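Long-range contact in alanine racemase 1 (PDB 4Y2W), which belongs to the alanine racemase family and joins an N-terminal alpha/beta barrel to a C-terminal domain rich in beta strands: residues A[113-118]-A[158-163]. The protein carries 1 engineered substitution. Residues are numbered along the deposited sequence; the frame is centred on the assembly and turned at random.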
ATOM      1  N   LYS A 113      28.068  21.069   4.450  1.00 54.01           N
ATOM      2  CA  LYS A 113      29.162  20.989   5.426  1.00 56.76           C
ATOM      3  C   LYS A 113      29.090  19.707   6.248  1.00 56.34           C
ATOM      4  O   LYS A 113      30.096  19.017   6.418  1.00 55.74           O
ATOM      5  CB  LYS A 113      29.135  22.193   6.377  1.00 59.52           C
ATOM      6  CG  LYS A 113      29.564  23.516   5.759  1.00 62.03           C
ATOM      7  CD  LYS A 113      29.539  24.631   6.797  1.00 64.92           C
ATOM      8  CE  LYS A 113      29.769  26.004   6.178  1.00 66.84           C
ATOM      9  NZ  LYS A 113      31.082  26.107   5.480  1.00 67.66           N
ATOM     10  N   GLU A 114      27.898  19.406   6.762  1.00 57.12           N
ATOM     11  CA  GLU A 114      27.663  18.188   7.547  1.00 56.87           C
ATOM     12  C   GLU A 114      27.945  16.928   6.733  1.00 54.98           C
ATOM     13  O   GLU A 114      28.453  15.940   7.266  1.00 55.55           O
ATOM     14  CB  GLU A 114      26.222  18.151   8.075  1.00 58.30           C
ATOM     15  CG  GLU A 114      25.931  19.169   9.171  1.00 59.37           C
ATOM     16  CD  GLU A 114      24.446  19.309   9.475  1.00 60.90           C
ATOM     17  OE1 GLU A 114      24.050  20.352  10.038  1.00 61.36           O
ATOM     18  OE2 GLU A 114      23.669  18.384   9.153  1.00 61.87           O
ATOM     19  N   LEU A 115      27.615  16.961   5.445  1.00 53.38           N
ATOM     20  CA  LEU A 115      27.938  15.852   4.554  1.00 53.39           C
ATOM     21  C   LEU A 115      29.447  15.756   4.337  1.00 54.24           C
ATOM     22  O   LEU A 115      30.015  14.668   4.422  1.00 54.27           O
ATOM     23  CB  LEU A 115      27.209  15.992   3.212  1.00 52.53           C
ATOM     24  CG  LEU A 115      27.450  14.889   2.167  1.00 52.10           C
ATOM     25  CD1 LEU A 115      27.228  13.494   2.740  1.00 51.55           C
ATOM     26  CD2 LEU A 115      26.561  15.110   0.953  1.00 51.58           C
ATOM     27  N   GLU A 116      30.086  16.895   4.063  1.00 55.82           N
ATOM     28  CA  GLU A 116      31.538  16.947   3.839  1.00 55.88           C
ATOM     29  C   GLU A 116      32.283  16.359   5.032  1.00 54.94           C
ATOM     30  O   GLU A 116      33.197  15.554   4.860  1.00 54.08           O
ATOM     31  CB  GLU A 116      32.013  18.388   3.594  1.00 57.16           C
ATOM     32  CG  GLU A 116      33.421  18.482   3.005  1.00 58.27           C
ATOM     33  CD  GLU A 116      34.087  19.840   3.181  1.00 58.22           C
ATOM     34  OE1 GLU A 116      33.607  20.668   3.984  1.00 58.11           O
ATOM     35  OE2 GLU A 116      35.116  20.079   2.512  1.00 59.32           O
ATOM     36  N   LYS A 117      31.873  16.760   6.233  1.00 54.48           N
ATOM     37  CA  LYS A 117      32.455  16.267   7.481  1.00 55.85           C
ATOM     38  C   LYS A 117      32.518  14.736   7.519  1.00 56.49           C
ATOM     39  O   LYS A 117      33.559  14.158   7.842  1.00 57.26           O
ATOM     40  CB  LYS A 117      31.646  16.797   8.670  1.00 56.91           C
ATOM     41  CG  LYS A 117      32.255  16.546  10.041  1.00 58.75           C
ATOM     42  CD  LYS A 117      31.471  17.283  11.121  1.00 60.54           C
ATOM     43  CE  LYS A 117      31.672  16.678  12.505  1.00 62.36           C
ATOM     44  NZ  LYS A 117      33.034  16.931  13.055  1.00 63.38           N
ATOM     45  N   GLU A 118      31.406  14.090   7.172  1.00 55.48           N
ATOM     46  CA  GLU A 118      31.330  12.627   7.134  1.00 53.79           C
ATOM     47  C   GLU A 118      32.157  12.041   5.979  1.00 54.58           C
ATOM     48  O   GLU A 118      32.727  10.958   6.111  1.00 54.01           O
ATOM     49  CB  GLU A 118      29.865  12.186   7.019  1.00 52.54           C
ATOM     50  CG  GLU A 118      29.620  10.694   7.199  1.00 51.11           C
ATOM     51  CD  GLU A 118      29.918  10.200   8.602  1.00 49.77           C
ATOM     52  OE1 GLU A 118      29.621  10.927   9.574  1.00 48.17           O
ATOM     53  OE2 GLU A 118      30.439   9.072   8.729  1.00 48.57           O
ATOM     54  N   ARG A 158      36.690  20.026  -0.818  1.00 63.96           N
ATOM     55  CA  ARG A 158      37.357  18.830  -1.348  1.00 64.18           C
ATOM     56  C   ARG A 158      36.699  17.508  -0.927  1.00 63.50           C
ATOM     57  O   ARG A 158      36.901  16.480  -1.575  1.00 62.22           O
ATOM     58  CB  ARG A 158      38.844  18.825  -0.957  1.00 64.89           C
ATOM     59  CG  ARG A 158      39.122  18.646   0.532  1.00 66.03           C
ATOM     60  CD  ARG A 158      40.569  18.979   0.866  1.00 66.73           C
ATOM     61  NE  ARG A 158      40.858  18.874   2.299  1.00 66.37           N
ATOM     62  CZ  ARG A 158      41.024  17.733   2.968  1.00 66.44           C
ATOM     63  NH1 ARG A 158      41.287  17.770   4.268  1.00 66.81           N
ATOM     64  NH2 ARG A 158      40.927  16.554   2.357  1.00 65.88           N
ATOM     65  N   GLY A 159      35.924  17.537   0.156  1.00 62.01           N
ATOM     66  CA  GLY A 159      35.182  16.363   0.605  1.00 61.05           C
ATOM     67  C   GLY A 159      33.997  16.009  -0.280  1.00 60.24           C
ATOM     68  O   GLY A 159      33.518  14.875  -0.249  1.00 60.82           O
ATOM     69  N   LEU A 160      33.519  16.980  -1.058  1.00 58.79           N
ATOM     70  CA  LEU A 160      32.399  16.771  -1.974  1.00 57.21           C
ATOM     71  C   LEU A 160      32.867  16.659  -3.416  1.00 55.97           C
ATOM     72  O   LEU A 160      33.988  17.039  -3.746  1.00 56.89           O
ATOM     73  CB  LEU A 160      31.410  17.932  -1.874  1.00 56.37           C
ATOM     74  CG  LEU A 160      30.881  18.269  -0.482  1.00 56.24           C
ATOM     75  CD1 LEU A 160      29.902  19.432  -0.564  1.00 55.90           C
ATOM     76  CD2 LEU A 160      30.233  17.050   0.156  1.00 56.25           C
ATOM     77  N   ILE A 161      31.993  16.117  -4.259  1.00 55.34           N
ATOM     78  CA  ILE A 161      32.127  16.208  -5.707  1.00 54.69           C
ATOM     79  C   ILE A 161      30.831  16.821  -6.226  1.00 55.36           C
ATOM     80  O   ILE A 161      29.752  16.249  -6.057  1.00 55.69           O
ATOM     81  CB  ILE A 161      32.338  14.836  -6.382  1.00 54.32           C
ATOM     82  CG1 ILE A 161      33.496  14.074  -5.730  1.00 53.81           C
ATOM     83  CG2 ILE A 161      32.605  15.018  -7.873  1.00 54.50           C
ATOM     84  CD1 ILE A 161      33.644  12.648  -6.224  1.00 53.38           C
ATOM     85  N   LEU A 162      30.948  17.986  -6.852  1.00 55.12           N
ATOM     86  CA  LEU A 162      29.796  18.728  -7.341  1.00 54.48           C
ATOM     87  C   LEU A 162      29.454  18.263  -8.762  1.00 54.70           C
ATOM     88  O   LEU A 162      29.724  18.956  -9.750  1.00 54.57           O
ATOM     89  CB  LEU A 162      30.102  20.227  -7.273  1.00 54.42           C
ATOM     90  CG  LEU A 162      28.958  21.237  -7.342  1.00 55.45           C
ATOM     91  CD1 LEU A 162      27.730  20.778  -6.573  1.00 56.22           C
ATOM     92  CD2 LEU A 162      29.445  22.574  -6.806  1.00 55.55           C
ATOM     93  N   GLU A 163      28.848  17.078  -8.838  1.00 53.35           N
ATOM     94  CA  GLU A 163      28.617  16.377 -10.103  1.00 52.31           C
ATOM     95  C   GLU A 163      27.408  16.877 -10.888  1.00 52.37           C
ATOM     96  O   GLU A 163      27.467  16.978 -12.113  1.00 53.24           O
ATOM     97  CB  GLU A 163      28.441  14.881  -9.839  1.00 52.12           C
ATOM     98  CG  GLU A 163      28.354  14.025 -11.093  1.00 52.02           C
ATOM     99  CD  GLU A 163      28.038  12.578 -10.782  1.00 51.80           C
ATOM    100  OE1 GLU A 163      26.926  12.304 -10.289  1.00 52.26           O
ATOM    101  OE2 GLU A 163      28.899  11.714 -11.035  1.00 52.41           O
TER
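Leu-115 and Glu-116 of helix 109-121 meet Gly-159, in the loop just before strand 160-166, and Leu-160, the first residue of that strand. The contact lies in the TIM barrel of the N-terminal domain. Helix 109-121 leads into strand 126-131, which runs parallel to strand 160-166 as its neighbour in the barrel. The helix thus packs on the entry to strand 160-166.

The apolar part centres on one methyl of Leu-160. Its CD2 lies 4.1 Å from Leu-115 CG, and the two leucine side chains cross at a slant. The same methyl rests on the helix backbone, 3.9 Å from Glu-116 CA. It is also 4.1 Å from Glu-116 CB. Ala-112, one turn earlier in the helix, touches Leu-160 too. Leu-115 extends this buried layer to Ala-126 and Val-128 of strand 126-131 and to Ile-97 and Val-98 of helix 94-99.

Glu-116 adds a van der Waals contact through its aliphatic part. Its CG is anti to the backbone N (chi1 -165°), which sets the CH2 group against the backbone of Gly-159. CG is 3.7 Å from Gly-159 CA. The helix backbone comes closest to 158-163 here, with the CA atoms of Glu-116 and Gly-159 4.9 Å apart. Beyond CG the glutamate is extended, and its carboxylate reaches past the glycine. No hydrogen bond joins the two segments. The guanidinium of Arg-158 forms no salt bridge with Glu-116, as OE2 stays 5.9 Å from Arg-158 NE. Within 158-163, Glu-116 OE2 comes nearest to the backbone N of Gly-159, at 3.6 Å, with Arg-158 N almost as close.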